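Local coordinates for protein isomaltodextranase (PDB 5AWO) that hydrolyses alpha-1,6-glucosidic linkages in polysaccharides, removing successive isomaltose units from the non-reducing ends of the chains, at residues I422-V436 / R443-L455. Numbering follows the deposited sequence.
Sequences IDFAKDLGLATGGNV and RNLGMDSRATAAL. With PO4 (phosphate ion), chain B.
With CG of F424 anti to its carbonyl carbon (chi1 -55°), the ring swings under the 449-451 backbone, and R450 N stands 3.4 Å above one face, toward the rim. D448 O lies at the ring edge, and F424 CZ reaches A451 CB at 4.0 Å. N435 and N444 both hold CG anti to the backbone N, and their side chains cross at about a right angle, the amide planes 65° apart. N435 ND2 donates to N444 OD1 at 2.9 Å, tilted from the carbonyl plane, while G446 N, closing an Asx turn, reaches the same OD1 from the opposite face of the N444 amide plane. M447 lays SD and CE against the 434-435 backbone, CE 3.4 Å from N435 N. V436 packs CG1 on L445 CD1 and CG2 on D448 CB. At the other end, R450 NE and NH2 grip two oxygens of a phosphate ion, probably picked up from the crystallisation solution; NE to O3 is 2.9 Å and nearly straight (175°). K426 NZ donates a hydrogen bond to phosphate O1 at 2.7 Å, and a water joins D423 OD2 to S449 OG. The backbones pair through I422 with A451 and G434 with D448, and F424 N donates to S449 O. Replacing F424 with an alanine is likely to open a gap beside the 449-451 backbone and leave A451 CB and V465 without their aromatic partner. V436 and A451 also meet F463 of strand 460-466. Strands 434-438 and 443-448 form a beta hairpin at the sheet edge; after a corner at M447 the chain enters strand 450-455, which pairs antiparallel with strand 418-423, joining the two sheets of the C-terminal beta sandwich of this family 27 glycoside hydrolase.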
ATOM      1  N   ILE A 422     -14.873 -17.804   7.405  1.00 16.16           N
ATOM      2  CA  ILE A 422     -13.849 -18.158   6.432  1.00 17.07           C
ATOM      3  C   ILE A 422     -13.453 -19.612   6.697  1.00 17.85           C
ATOM      4  O   ILE A 422     -13.022 -19.970   7.791  1.00 17.85           O
ATOM      5  CB  ILE A 422     -12.633 -17.204   6.495  1.00 17.90           C
ATOM      6  CG1 ILE A 422     -12.967 -15.892   5.760  1.00 18.67           C
ATOM      7  CG2 ILE A 422     -11.378 -17.822   5.872  1.00 18.24           C
ATOM      8  CD1 ILE A 422     -13.079 -16.031   4.269  1.00 20.41           C
ATOM      9  N   ASP A 423     -13.608 -20.427   5.661  1.00 18.77           N
ATOM     10  CA  ASP A 423     -13.299 -21.846   5.730  1.00 18.94           C
ATOM     11  C   ASP A 423     -11.914 -22.085   5.159  1.00 18.68           C
ATOM     12  O   ASP A 423     -11.583 -21.589   4.061  1.00 17.60           O
ATOM     13  CB  ASP A 423     -14.336 -22.611   4.922  1.00 18.94           C
ATOM     14  CG  ASP A 423     -14.195 -24.106   5.101  1.00 20.19           C
ATOM     15  OD1 ASP A 423     -13.324 -24.741   4.441  1.00 22.81           O
ATOM     16  OD2 ASP A 423     -14.933 -24.645   5.932  1.00 21.29           O
ATOM     17  N   PHE A 424     -11.069 -22.776   5.911  1.00 19.31           N
ATOM     18  CA  PHE A 424      -9.655 -22.863   5.566  1.00 20.35           C
ATOM     19  C   PHE A 424      -9.391 -23.685   4.313  1.00 20.60           C
ATOM     20  O   PHE A 424      -8.407 -23.430   3.624  1.00 21.05           O
ATOM     21  CB  PHE A 424      -8.794 -23.349   6.742  1.00 20.76           C
ATOM     22  CG  PHE A 424      -8.955 -22.519   8.007  1.00 20.23           C
ATOM     23  CD1 PHE A 424      -9.354 -21.182   7.937  1.00 20.75           C
ATOM     24  CD2 PHE A 424      -8.762 -23.078   9.267  1.00 20.24           C
ATOM     25  CE1 PHE A 424      -9.489 -20.429   9.092  1.00 19.55           C
ATOM     26  CE2 PHE A 424      -8.891 -22.317  10.417  1.00 20.43           C
ATOM     27  CZ  PHE A 424      -9.270 -20.998  10.329  1.00 21.43           C
ATOM     28  N   ALA A 425     -10.272 -24.641   4.037  1.00 20.55           N
ATOM     29  CA  ALA A 425     -10.189 -25.429   2.803  1.00 21.21           C
ATOM     30  C   ALA A 425     -10.900 -24.730   1.658  1.00 21.10           C
ATOM     31  O   ALA A 425     -10.265 -24.436   0.630  1.00 22.83           O
ATOM     32  CB  ALA A 425     -10.760 -26.828   3.018  1.00 21.23           C
ATOM     33  N   LYS A 426     -12.182 -24.432   1.827  1.00 20.18           N
ATOM     34  CA  LYS A 426     -13.001 -23.952   0.731  1.00 20.58           C
ATOM     35  C   LYS A 426     -12.681 -22.524   0.305  1.00 19.59           C
ATOM     36  O   LYS A 426     -12.805 -22.187  -0.863  1.00 18.97           O
ATOM     37  CB  LYS A 426     -14.472 -24.054   1.070  1.00 22.26           C
ATOM     38  CG  LYS A 426     -14.899 -25.499   1.278  1.00 25.82           C
ATOM     39  CD  LYS A 426     -16.402 -25.636   1.398  1.00 30.02           C
ATOM     40  CE  LYS A 426     -16.887 -25.253   2.786  1.00 31.47           C
ATOM     41  NZ  LYS A 426     -18.278 -25.736   3.032  1.00 34.35           N
ATOM     42  N   ASP A 427     -12.329 -21.684   1.266  1.00 18.32           N
ATOM     43  CA  ASP A 427     -12.010 -20.298   0.966  1.00 18.01           C
ATOM     44  C   ASP A 427     -10.516 -20.074   0.803  1.00 17.85           C
ATOM     45  O   ASP A 427     -10.085 -19.513  -0.218  1.00 19.13           O
ATOM     46  CB  ASP A 427     -12.592 -19.369   2.051  1.00 17.09           C
ATOM     47  CG  ASP A 427     -14.095 -19.420   2.127  1.00 18.75           C
ATOM     48  OD1 ASP A 427     -14.762 -19.403   1.079  1.00 19.19           O
ATOM     49  OD2 ASP A 427     -14.646 -19.459   3.260  1.00 18.54           O
ATOM     50  N   LEU A 428      -9.694 -20.511   1.762  1.00 17.68           N
ATOM     51  CA  LEU A 428      -8.241 -20.264   1.697  1.00 18.46           C
ATOM     52  C   LEU A 428      -7.468 -21.256   0.818  1.00 19.88           C
ATOM     53  O   LEU A 428      -6.423 -20.909   0.292  1.00 20.33           O
ATOM     54  CB  LEU A 428      -7.616 -20.207   3.089  1.00 18.78           C
ATOM     55  CG  LEU A 428      -8.231 -19.182   4.068  1.00 19.20           C
ATOM     56  CD1 LEU A 428      -7.428 -19.139   5.344  1.00 19.66           C
ATOM     57  CD2 LEU A 428      -8.386 -17.794   3.452  1.00 19.61           C
ATOM     58  N   GLY A 429      -7.983 -22.477   0.681  1.00 20.56           N
ATOM     59  CA  GLY A 429      -7.346 -23.484  -0.197  1.00 20.58           C
ATOM     60  C   GLY A 429      -6.269 -24.283   0.510  1.00 21.20           C
ATOM     61  O   GLY A 429      -5.281 -24.683  -0.104  1.00 21.21           O
ATOM     62  N   LEU A 430      -6.434 -24.488   1.810  1.00 20.80           N
ATOM     63  CA  LEU A 430      -5.484 -25.263   2.615  1.00 22.05           C
ATOM     64  C   LEU A 430      -6.012 -26.670   2.848  1.00 22.77           C
ATOM     65  O   LEU A 430      -7.213 -26.903   2.818  1.00 22.06           O
ATOM     66  CB  LEU A 430      -5.258 -24.596   3.963  1.00 22.15           C
ATOM     67  CG  LEU A 430      -4.927 -23.113   3.924  1.00 22.00           C
ATOM     68  CD1 LEU A 430      -4.764 -22.640   5.355  1.00 22.14           C
ATOM     69  CD2 LEU A 430      -3.689 -22.850   3.087  1.00 21.26           C
ATOM     70  N   ALA A 431      -5.090 -27.601   3.092  1.00 24.09           N
ATOM     71  CA  ALA A 431      -5.434 -29.001   3.333  1.00 26.61           C
ATOM     72  C   ALA A 431      -5.321 -29.369   4.826  1.00 28.28           C
ATOM     73  O   ALA A 431      -5.654 -30.496   5.211  1.00 31.44           O
ATOM     74  CB  ALA A 431      -4.514 -29.896   2.509  1.00 26.44           C
ATOM     75  N   THR A 432      -4.854 -28.419   5.645  1.00 26.65           N
ATOM     76  CA  THR A 432      -4.340 -28.661   7.004  1.00 27.25           C
ATOM     77  C   THR A 432      -5.190 -28.183   8.182  1.00 27.23           C
ATOM     78  O   THR A 432      -4.905 -28.537   9.320  1.00 27.37           O
ATOM     79  CB  THR A 432      -3.022 -27.895   7.219  1.00 27.78           C
ATOM     80  OG1 THR A 432      -3.222 -26.493   6.948  1.00 27.36           O
ATOM     81  CG2 THR A 432      -1.928 -28.428   6.314  1.00 29.13           C
ATOM     82  N   GLY A 433      -6.162 -27.318   7.932  1.00 26.00           N
ATOM     83  CA  GLY A 433      -6.761 -26.553   9.057  1.00 23.03           C
ATOM     84  C   GLY A 433      -5.702 -25.694   9.721  1.00 23.32           C
ATOM     85  O   GLY A 433      -4.644 -25.423   9.142  1.00 23.45           O
ATOM     86  N   GLY A 434      -5.994 -25.196  10.924  1.00 19.85           N
ATOM     87  CA  GLY A 434      -5.023 -24.416  11.648  1.00 20.44           C
ATOM     88  C   GLY A 434      -5.471 -24.062  13.045  1.00 18.03           C
ATOM     89  O   GLY A 434      -6.668 -24.106  13.336  1.00 18.58           O
ATOM     90  N   ASN A 435      -4.498 -23.763  13.897  1.00 19.24           N
ATOM     91  CA  ASN A 435      -4.775 -23.228  15.222  1.00 20.18           C
ATOM     92  C   ASN A 435      -5.344 -21.813  15.032  1.00 19.77           C
ATOM     93  O   ASN A 435      -4.808 -21.039  14.221  1.00 20.30           O
ATOM     94  CB  ASN A 435      -3.509 -23.154  16.058  1.00 21.19           C
ATOM     95  CG  ASN A 435      -3.723 -22.421  17.367  1.00 23.57           C
ATOM     96  OD1 ASN A 435      -3.580 -21.184  17.446  1.00 25.05           O
ATOM     97  ND2 ASN A 435      -4.112 -23.163  18.399  1.00 25.00           N
ATOM     98  N   VAL A 436      -6.400 -21.499  15.780  1.00 18.95           N
ATOM     99  CA  VAL A 436      -7.083 -20.191  15.628  1.00 18.41           C
ATOM    100  C   VAL A 436      -6.991 -19.436  16.942  1.00 17.43           C
ATOM    101  O   VAL A 436      -7.329 -19.989  18.001  1.00 18.66           O
ATOM    102  CB  VAL A 436      -8.548 -20.377  15.201  1.00 17.86           C
ATOM    103  CG1 VAL A 436      -9.244 -19.021  15.042  1.00 17.60           C
ATOM    104  CG2 VAL A 436      -8.632 -21.142  13.897  1.00 19.96           C
ATOM    105  N   ARG A 443      -7.403 -15.173  22.993  1.00 15.50           N
ATOM    106  CA  ARG A 443      -7.926 -16.498  23.356  1.00 16.14           C
ATOM    107  C   ARG A 443      -7.564 -17.510  22.274  1.00 16.76           C
ATOM    108  O   ARG A 443      -7.830 -17.300  21.094  1.00 17.01           O
ATOM    109  CB  ARG A 443      -9.445 -16.441  23.496  1.00 16.22           C
ATOM    110  CG  ARG A 443     -10.075 -17.792  23.815  1.00 16.36           C
ATOM    111  CD  ARG A 443     -11.593 -17.774  23.938  1.00 17.08           C
ATOM    112  NE  ARG A 443     -12.042 -17.123  25.170  1.00 16.87           N
ATOM    113  CZ  ARG A 443     -12.091 -17.702  26.376  1.00 17.60           C
ATOM    114  NH1 ARG A 443     -11.745 -18.980  26.542  1.00 17.81           N
ATOM    115  NH2 ARG A 443     -12.507 -16.995  27.408  1.00 17.72           N
ATOM    116  N   ASN A 444      -6.985 -18.635  22.689  1.00 16.97           N
ATOM    117  CA  ASN A 444      -6.705 -19.736  21.808  1.00 18.72           C
ATOM    118  C   ASN A 444      -7.982 -20.535  21.671  1.00 18.94           C
ATOM    119  O   ASN A 444      -8.524 -21.004  22.680  1.00 19.99           O
ATOM    120  CB  ASN A 444      -5.615 -20.584  22.476  1.00 20.40           C
ATOM    121  CG  ASN A 444      -5.128 -21.733  21.620  1.00 24.50           C
ATOM    122  OD1 ASN A 444      -5.641 -22.010  20.532  1.00 28.43           O
ATOM    123  ND2 ASN A 444      -4.114 -22.438  22.138  1.00 27.96           N
ATOM    124  N   LEU A 445      -8.474 -20.695  20.444  1.00 18.98           N
ATOM    125  CA  LEU A 445      -9.672 -21.474  20.163  1.00 20.02           C
ATOM    126  C   LEU A 445      -9.316 -22.892  19.723  1.00 21.53           C
ATOM    127  O   LEU A 445     -10.234 -23.680  19.456  1.00 23.44           O
ATOM    128  CB  LEU A 445     -10.519 -20.812  19.060  1.00 21.08           C
ATOM    129  CG  LEU A 445     -11.015 -19.375  19.267  1.00 23.34           C
ATOM    130  CD1 LEU A 445     -11.978 -18.979  18.153  1.00 24.24           C
ATOM    131  CD2 LEU A 445     -11.703 -19.201  20.599  1.00 25.16           C
ATOM    132  N   GLY A 446      -8.025 -23.180  19.616  1.00 21.02           N
ATOM    133  CA  GLY A 446      -7.544 -24.506  19.255  1.00 21.95           C
ATOM    134  C   GLY A 446      -7.550 -24.755  17.755  1.00 22.52           C
ATOM    135  O   GLY A 446      -7.733 -23.844  16.942  1.00 21.04           O
ATOM    136  N   MET A 447      -7.342 -26.008  17.390  1.00 21.73           N
ATOM    137  CA  MET A 447      -7.284 -26.453  16.010  1.00 22.71           C
ATOM    138  C   MET A 447      -8.676 -26.435  15.408  1.00 21.10           C
ATOM    139  O   MET A 447      -9.618 -26.951  15.996  1.00 23.92           O
ATOM    140  CB  MET A 447      -6.740 -27.889  15.988  1.00 24.85           C
ATOM    141  CG  MET A 447      -6.508 -28.459  14.609  1.00 28.15           C
ATOM    142  SD  MET A 447      -5.303 -27.542  13.629  1.00 30.41           S
ATOM    143  CE  MET A 447      -4.055 -27.060  14.805  1.00 30.73           C
ATOM    144  N   ASP A 448      -8.832 -25.819  14.238  1.00 20.28           N
ATOM    145  CA  ASP A 448     -10.138 -25.729  13.610  1.00 20.00           C
ATOM    146  C   ASP A 448      -9.974 -25.764  12.097  1.00 19.76           C
ATOM    147  O   ASP A 448      -8.846 -25.686  11.589  1.00 20.59           O
ATOM    148  CB  ASP A 448     -10.854 -24.419  14.018  1.00 19.78           C
ATOM    149  CG  ASP A 448     -12.368 -24.556  14.120  1.00 22.55           C
ATOM    150  OD1 ASP A 448     -12.994 -25.337  13.362  1.00 24.19           O
ATOM    151  OD2 ASP A 448     -12.965 -23.886  14.992  1.00 21.95           O
ATOM    152  N   SER A 449     -11.112 -25.900  11.425  1.00 19.72           N
ATOM    153  CA  SER A 449     -11.229 -25.923   9.974  1.00 20.57           C
ATOM    154  C   SER A 449     -11.738 -24.613   9.411  1.00 21.05           C
ATOM    155  O   SER A 449     -11.804 -24.453   8.193  1.00 19.84           O
ATOM    156  CB  SER A 449     -12.208 -27.022   9.531  1.00 22.10           C
ATOM    157  OG  SER A 449     -13.540 -26.756   9.933  1.00 21.35           O
ATOM    158  N   ARG A 450     -12.106 -23.686  10.294  1.00 19.31           N
ATOM    159  CA  ARG A 450     -12.784 -22.466   9.884  1.00 19.72           C
ATOM    160  C   ARG A 450     -12.627 -21.455  11.014  1.00 19.24           C
ATOM    161  O   ARG A 450     -12.309 -21.836  12.157  1.00 20.05           O
ATOM    162  CB  ARG A 450     -14.254 -22.757   9.590  1.00 20.05           C
ATOM    163  CG  ARG A 450     -15.016 -23.310  10.790  1.00 20.57           C
ATOM    164  CD  ARG A 450     -16.173 -24.224  10.418  1.00 20.90           C
ATOM    165  NE  ARG A 450     -17.257 -23.522   9.726  1.00 21.29           N
ATOM    166  CZ  ARG A 450     -18.309 -22.938  10.314  1.00 22.60           C
ATOM    167  NH1 ARG A 450     -18.440 -22.912  11.649  1.00 25.32           N
ATOM    168  NH2 ARG A 450     -19.233 -22.360   9.554  1.00 22.54           N
ATOM    169  N   ALA A 451     -12.773 -20.181  10.658  1.00 18.87           N
ATOM    170  CA  ALA A 451     -12.913 -19.085  11.615  1.00 17.79           C
ATOM    171  C   ALA A 451     -14.273 -18.439  11.375  1.00 17.17           C
ATOM    172  O   ALA A 451     -14.663 -18.176  10.219  1.00 17.76           O
ATOM    173  CB  ALA A 451     -11.793 -18.087  11.408  1.00 17.44           C
ATOM    174  N   THR A 452     -15.006 -18.191  12.461  1.00 15.72           N
ATOM    175  CA  THR A 452     -16.379 -17.711  12.349  1.00 16.00           C
ATOM    176  C   THR A 452     -16.714 -16.770  13.498  1.00 15.93           C
ATOM    177  O   THR A 452     -16.110 -16.849  14.564  1.00 16.53           O
ATOM    178  CB  THR A 452     -17.374 -18.890  12.326  1.00 16.68           C
ATOM    179  OG1 THR A 452     -18.699 -18.457  11.979  1.00 15.51           O
ATOM    180  CG2 THR A 452     -17.408 -19.629  13.641  1.00 17.23           C
ATOM    181  N   ALA A 453     -17.662 -15.877  13.261  1.00 15.58           N
ATOM    182  CA  ALA A 453     -18.143 -14.985  14.307  1.00 15.83           C
ATOM    183  C   ALA A 453     -19.537 -14.522  13.994  1.00 15.58           C
ATOM    184  O   ALA A 453     -19.863 -14.246  12.832  1.00 15.90           O
ATOM    185  CB  ALA A 453     -17.230 -13.785  14.443  1.00 16.28           C
ATOM    186  N   ALA A 454     -20.360 -14.439  15.032  1.00 15.27           N
ATOM    187  CA  ALA A 454     -21.680 -13.852  14.958  1.00 14.87           C
ATOM    188  C   ALA A 454     -21.521 -12.430  15.435  1.00 15.55           C
ATOM    189  O   ALA A 454     -21.354 -12.149  16.610  1.00 18.42           O
ATOM    190  CB  ALA A 454     -22.660 -14.610  15.857  1.00 15.61           C
ATOM    191  N   LEU A 455     -21.509 -11.502  14.479  1.00 14.35           N
ATOM    192  CA  LEU A 455     -21.086 -10.154  14.732  1.00 14.43           C
ATOM    193  C   LEU A 455     -22.233  -9.181  14.868  1.00 13.65           C
ATOM    194  O   LEU A 455     -23.110  -9.122  14.004  1.00 13.61           O
ATOM    195  CB  LEU A 455     -20.222  -9.698  13.568  1.00 13.99           C
ATOM    196  CG  LEU A 455     -18.897 -10.435  13.377  1.00 14.11           C
ATOM    197  CD1 LEU A 455     -18.257 -10.123  12.038  1.00 14.40           C
ATOM    198  CD2 LEU A 455     -17.959 -10.088  14.502  1.00 14.48           C
TER
HETATM  199  P   PO4 B 701     -18.186 -23.366   5.944  1.00 22.08           P
HETATM  200  O1  PO4 B 701     -18.626 -24.765   5.520  1.00 25.31           O
HETATM  201  O2  PO4 B 701     -17.874 -22.578   4.655  1.00 22.50           O
HETATM  202  O3  PO4 B 701     -16.960 -23.417   6.826  1.00 21.28           O
HETATM  203  O4  PO4 B 701     -19.305 -22.684   6.684  1.00 22.58           O
HETATM  204  O   HOH W   1     -14.788 -26.781   7.735  1.00 26.23           O